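Local coordinates for protein glutamate--tRNA ligase, cytoplasmic (Saccharomyces cerevisiae, PDB 2HRA) that activates glutamate with ATP and transfers it to tRNA(Glu), and through this N-terminal GST-like domain joins a complex with the cofactor Arc1p and methionyl-tRNA synthetase, at residues I31-I42 / V140-S148. Sequence-based numbering, arbitrary orientation.
Sequences IVAYAELIAARI and VACWGALRS
Tyr34 lies flat between Arg147 of the facing helix and Val32 of its own segment. Arg147 CG stands over the middle of the ring, 3.8 Å from its centroid and 12° off the normal, a CH-pi contact, while Val32 CG1 covers the opposite face nearer the rim. With CG anti to the backbone N (chi1 -176°) and a bend at chi2, the arginine chain crosses the ring and leaves its guanidinium 24° from the ring plane, one face toward Tyr34 OH. That hydroxyl makes a weak hydrogen bond to His181 of helix 180-195.

Beside the tyrosine the backbones touch, Gly144 CA lying 3.8 Å from Ala35 N, since Gly144 has no side chain to keep the helices apart; the axes of 34-42 and 140-148 approach to 7.8 Å. Farther along, Val140 is a knob among Ala35, Ile38, Ala39 and Ile42; its CG1 lies 3.4 Å from Ala35 O, and its CG2 meets Ile42 CD1 tip to tip at a tight 3.3 Å. Ile38 and Val140 run alongside each other in opposite senses, and Ile38 CD1 lies 3.4 Å from Trp143 CE3, the two side chains crossing nearly at right angles. The indole itself stacks on Tyr168 and donates NE1 to its carbonyl.

No direct hydrogen bond joins the two segments; a water links Val32 N, just ahead of helix 34-46, to Ser148 O. Cohesion between the thioredoxin-like part and the helical part of this GST-like domain therefore rests here mainly on close apolar packing.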
loop_
_atom_site.group_PDB
_atom_site.type_symbol
_atom_site.label_atom_id
_atom_site.label_comp_id
_atom_site.label_asym_id
_atom_site.label_seq_id
_atom_site.Cartn_x
_atom_site.Cartn_y
_atom_site.Cartn_z
ATOM N N ILE A 31 -11.869 1.987 -0.645
ATOM C CA ILE A 31 -10.596 1.387 -0.950
ATOM C C ILE A 31 -9.586 2.089 -0.062
ATOM O O ILE A 31 -9.182 3.215 -0.333
ATOM C CB ILE A 31 -10.211 1.562 -2.437
ATOM C CG1 ILE A 31 -11.378 1.123 -3.345
ATOM C CG2 ILE A 31 -8.904 0.822 -2.735
ATOM C CD1 ILE A 31 -11.169 1.518 -4.844
ATOM N N VAL A 32 -9.197 1.409 1.006
ATOM C CA VAL A 32 -8.292 1.944 2.030
ATOM C C VAL A 32 -6.881 2.162 1.481
ATOM O O VAL A 32 -6.361 1.326 0.718
ATOM C CB VAL A 32 -8.288 0.986 3.263
ATOM C CG1 VAL A 32 -7.227 1.413 4.313
ATOM C CG2 VAL A 32 -9.692 0.924 3.886
ATOM N N ALA A 33 -6.278 3.285 1.870
ATOM C CA ALA A 33 -4.987 3.727 1.366
ATOM C C ALA A 33 -3.818 2.975 2.006
ATOM O O ALA A 33 -2.919 3.566 2.614
ATOM C CB ALA A 33 -4.836 5.227 1.570
ATOM N N TYR A 34 -3.812 1.655 1.856
ATOM C CA TYR A 34 -2.770 0.834 2.480
ATOM C C TYR A 34 -1.405 1.177 1.920
ATOM O O TYR A 34 -0.434 1.265 2.658
ATOM C CB TYR A 34 -3.074 -0.681 2.361
ATOM C CG TYR A 34 -4.158 -1.153 3.300
ATOM C CD1 TYR A 34 -5.411 -1.533 2.813
ATOM C CD2 TYR A 34 -3.973 -1.152 4.670
ATOM C CE1 TYR A 34 -6.399 -1.940 3.660
ATOM C CE2 TYR A 34 -5.001 -1.571 5.540
ATOM C CZ TYR A 34 -6.191 -1.947 5.029
ATOM O OH TYR A 34 -7.230 -2.353 5.858
ATOM N N ALA A 35 -1.311 1.377 0.620
ATOM C CA ALA A 35 -0.021 1.614 -0.001
ATOM C C ALA A 35 0.660 2.843 0.592
ATOM O O ALA A 35 1.853 2.827 0.884
ATOM C CB ALA A 35 -0.175 1.776 -1.485
ATOM N N GLU A 36 -0.147 3.891 0.756
ATOM C CA GLU A 36 0.238 5.181 1.283
ATOM C C GLU A 36 0.641 5.024 2.713
ATOM O O GLU A 36 1.687 5.526 3.114
ATOM C CB GLU A 36 -0.926 6.180 1.181
ATOM C CG GLU A 36 -1.270 6.628 -0.255
ATOM C CD GLU A 36 -2.202 5.630 -1.031
ATOM O OE1 GLU A 36 -2.527 4.551 -0.522
ATOM O OE2 GLU A 36 -2.621 5.952 -2.166
ATOM N N LEU A 37 -0.171 4.327 3.494
ATOM C CA LEU A 37 0.164 4.076 4.887
ATOM C C LEU A 37 1.463 3.288 5.043
ATOM O O LEU A 37 2.258 3.600 5.929
ATOM C CB LEU A 37 -0.978 3.369 5.622
ATOM C CG LEU A 37 -0.758 2.907 7.076
ATOM C CD1 LEU A 37 -0.637 4.036 8.086
ATOM C CD2 LEU A 37 -1.930 1.999 7.453
ATOM N N ILE A 38 1.676 2.263 4.213
ATOM C CA ILE A 38 2.880 1.423 4.343
ATOM C C ILE A 38 4.130 2.250 3.953
ATOM O O ILE A 38 5.182 2.232 4.629
ATOM C CB ILE A 38 2.708 0.066 3.524
ATOM C CG1 ILE A 38 1.627 -0.813 4.161
ATOM C CG2 ILE A 38 3.973 -0.771 3.521
ATOM C CD1 ILE A 38 1.184 -2.008 3.306
ATOM N N ALA A 39 3.989 3.049 2.905
ATOM C CA ALA A 39 5.050 3.964 2.484
ATOM C C ALA A 39 5.546 4.820 3.647
ATOM O O ALA A 39 6.756 5.029 3.807
ATOM C CB ALA A 39 4.562 4.841 1.330
ATOM N N ALA A 40 4.584 5.362 4.410
ATOM C CA ALA A 40 4.841 6.221 5.557
ATOM C C ALA A 40 5.470 5.424 6.668
ATOM O O ALA A 40 6.363 5.893 7.322
ATOM C CB ALA A 40 3.533 6.883 6.044
ATOM N N ARG A 41 5.024 4.191 6.872
ATOM C CA ARG A 41 5.661 3.332 7.865
ATOM C C ARG A 41 7.110 3.025 7.528
ATOM O O ARG A 41 7.964 2.975 8.424
ATOM C CB ARG A 41 4.845 2.059 8.069
ATOM C CG ARG A 41 3.502 2.377 8.693
ATOM C CD ARG A 41 2.450 1.302 8.476
ATOM N NE ARG A 41 2.772 0.006 9.083
ATOM C CZ ARG A 41 2.524 -0.361 10.350
ATOM N NH1 ARG A 41 1.999 0.471 11.258
ATOM N NH2 ARG A 41 2.864 -1.575 10.739
ATOM N N ILE A 42 7.394 2.843 6.237
ATOM C CA ILE A 42 8.758 2.614 5.787
ATOM C C ILE A 42 9.611 3.851 6.053
ATOM O O ILE A 42 10.712 3.775 6.596
ATOM C CB ILE A 42 8.791 2.203 4.278
ATOM C CG1 ILE A 42 8.097 0.838 4.109
ATOM C CG2 ILE A 42 10.282 2.189 3.763
ATOM C CD1 ILE A 42 7.654 0.473 2.641
ATOM N N VAL A 140 5.427 -1.949 -2.626
ATOM C CA VAL A 140 4.567 -1.308 -1.627
ATOM C C VAL A 140 3.217 -1.002 -2.230
ATOM O O VAL A 140 2.171 -1.270 -1.637
ATOM C CB VAL A 140 5.250 -0.029 -1.073
ATOM C CG1 VAL A 140 4.343 0.739 -0.165
ATOM C CG2 VAL A 140 6.554 -0.394 -0.349
ATOM N N ALA A 141 3.239 -0.471 -3.434
ATOM C CA ALA A 141 2.019 -0.125 -4.117
ATOM C C ALA A 141 1.201 -1.358 -4.457
ATOM O O ALA A 141 -0.026 -1.350 -4.269
ATOM C CB ALA A 141 2.332 0.705 -5.375
ATOM N N CYS A 142 1.851 -2.426 -4.949
ATOM C CA CYS A 142 1.107 -3.625 -5.328
ATOM C C CYS A 142 0.608 -4.374 -4.113
ATOM O O CYS A 142 -0.511 -4.908 -4.131
ATOM C CB CYS A 142 1.918 -4.529 -6.266
ATOM S SG CYS A 142 2.243 -3.800 -7.895
ATOM N N TRP A 143 1.389 -4.390 -3.043
ATOM C CA TRP A 143 0.946 -5.075 -1.831
ATOM C C TRP A 143 -0.249 -4.372 -1.202
ATOM O O TRP A 143 -1.252 -5.015 -0.864
ATOM C CB TRP A 143 2.044 -5.192 -0.800
ATOM C CG TRP A 143 1.748 -6.262 0.238
ATOM C CD1 TRP A 143 2.179 -7.531 0.198
ATOM C CD2 TRP A 143 0.996 -6.125 1.469
ATOM N NE1 TRP A 143 1.745 -8.213 1.310
ATOM C CE2 TRP A 143 1.004 -7.372 2.097
ATOM C CE3 TRP A 143 0.289 -5.068 2.079
ATOM C CZ2 TRP A 143 0.345 -7.612 3.314
ATOM C CZ3 TRP A 143 -0.347 -5.299 3.272
ATOM C CH2 TRP A 143 -0.304 -6.558 3.890
ATOM N N GLY A 144 -0.149 -3.060 -1.062
ATOM C CA GLY A 144 -1.252 -2.241 -0.555
ATOM C C GLY A 144 -2.512 -2.380 -1.372
ATOM O O GLY A 144 -3.597 -2.587 -0.829
ATOM N N ALA A 145 -2.379 -2.316 -2.690
ATOM C CA ALA A 145 -3.519 -2.487 -3.589
ATOM C C ALA A 145 -4.214 -3.830 -3.323
ATOM O O ALA A 145 -5.442 -3.891 -3.198
ATOM C CB ALA A 145 -3.076 -2.365 -5.057
ATOM N N LEU A 146 -3.454 -4.919 -3.228
ATOM C CA LEU A 146 -4.087 -6.248 -3.024
ATOM C C LEU A 146 -4.681 -6.411 -1.619
ATOM O O LEU A 146 -5.744 -7.048 -1.443
ATOM C CB LEU A 146 -3.098 -7.394 -3.362
ATOM C CG LEU A 146 -2.593 -7.438 -4.825
ATOM C CD1 LEU A 146 -1.478 -8.486 -4.962
ATOM C CD2 LEU A 146 -3.707 -7.732 -5.818
ATOM N N ARG A 147 -4.050 -5.803 -0.622
ATOM C CA ARG A 147 -4.592 -5.772 0.738
ATOM C C ARG A 147 -5.958 -5.103 0.723
ATOM O O ARG A 147 -6.866 -5.526 1.419
ATOM C CB ARG A 147 -3.665 -5.034 1.720
ATOM C CG ARG A 147 -4.112 -5.030 3.192
ATOM C CD ARG A 147 -4.416 -6.452 3.656
ATOM N NE ARG A 147 -4.949 -6.537 5.007
ATOM C CZ ARG A 147 -6.233 -6.469 5.316
ATOM N NH1 ARG A 147 -7.167 -6.294 4.382
ATOM N NH2 ARG A 147 -6.582 -6.558 6.579
ATOM N N SER A 148 -6.101 -4.066 -0.083
ATOM C CA SER A 148 -7.361 -3.308 -0.119
ATOM C C SER A 148 -8.459 -4.087 -0.863
ATOM O O SER A 148 -9.648 -3.836 -0.662
ATOM C CB SER A 148 -7.137 -1.933 -0.780
ATOM O OG SER A 148 -7.288 -2.019 -2.204
HETATM O O HOH W 1 -10.015 -1.570 1.400
#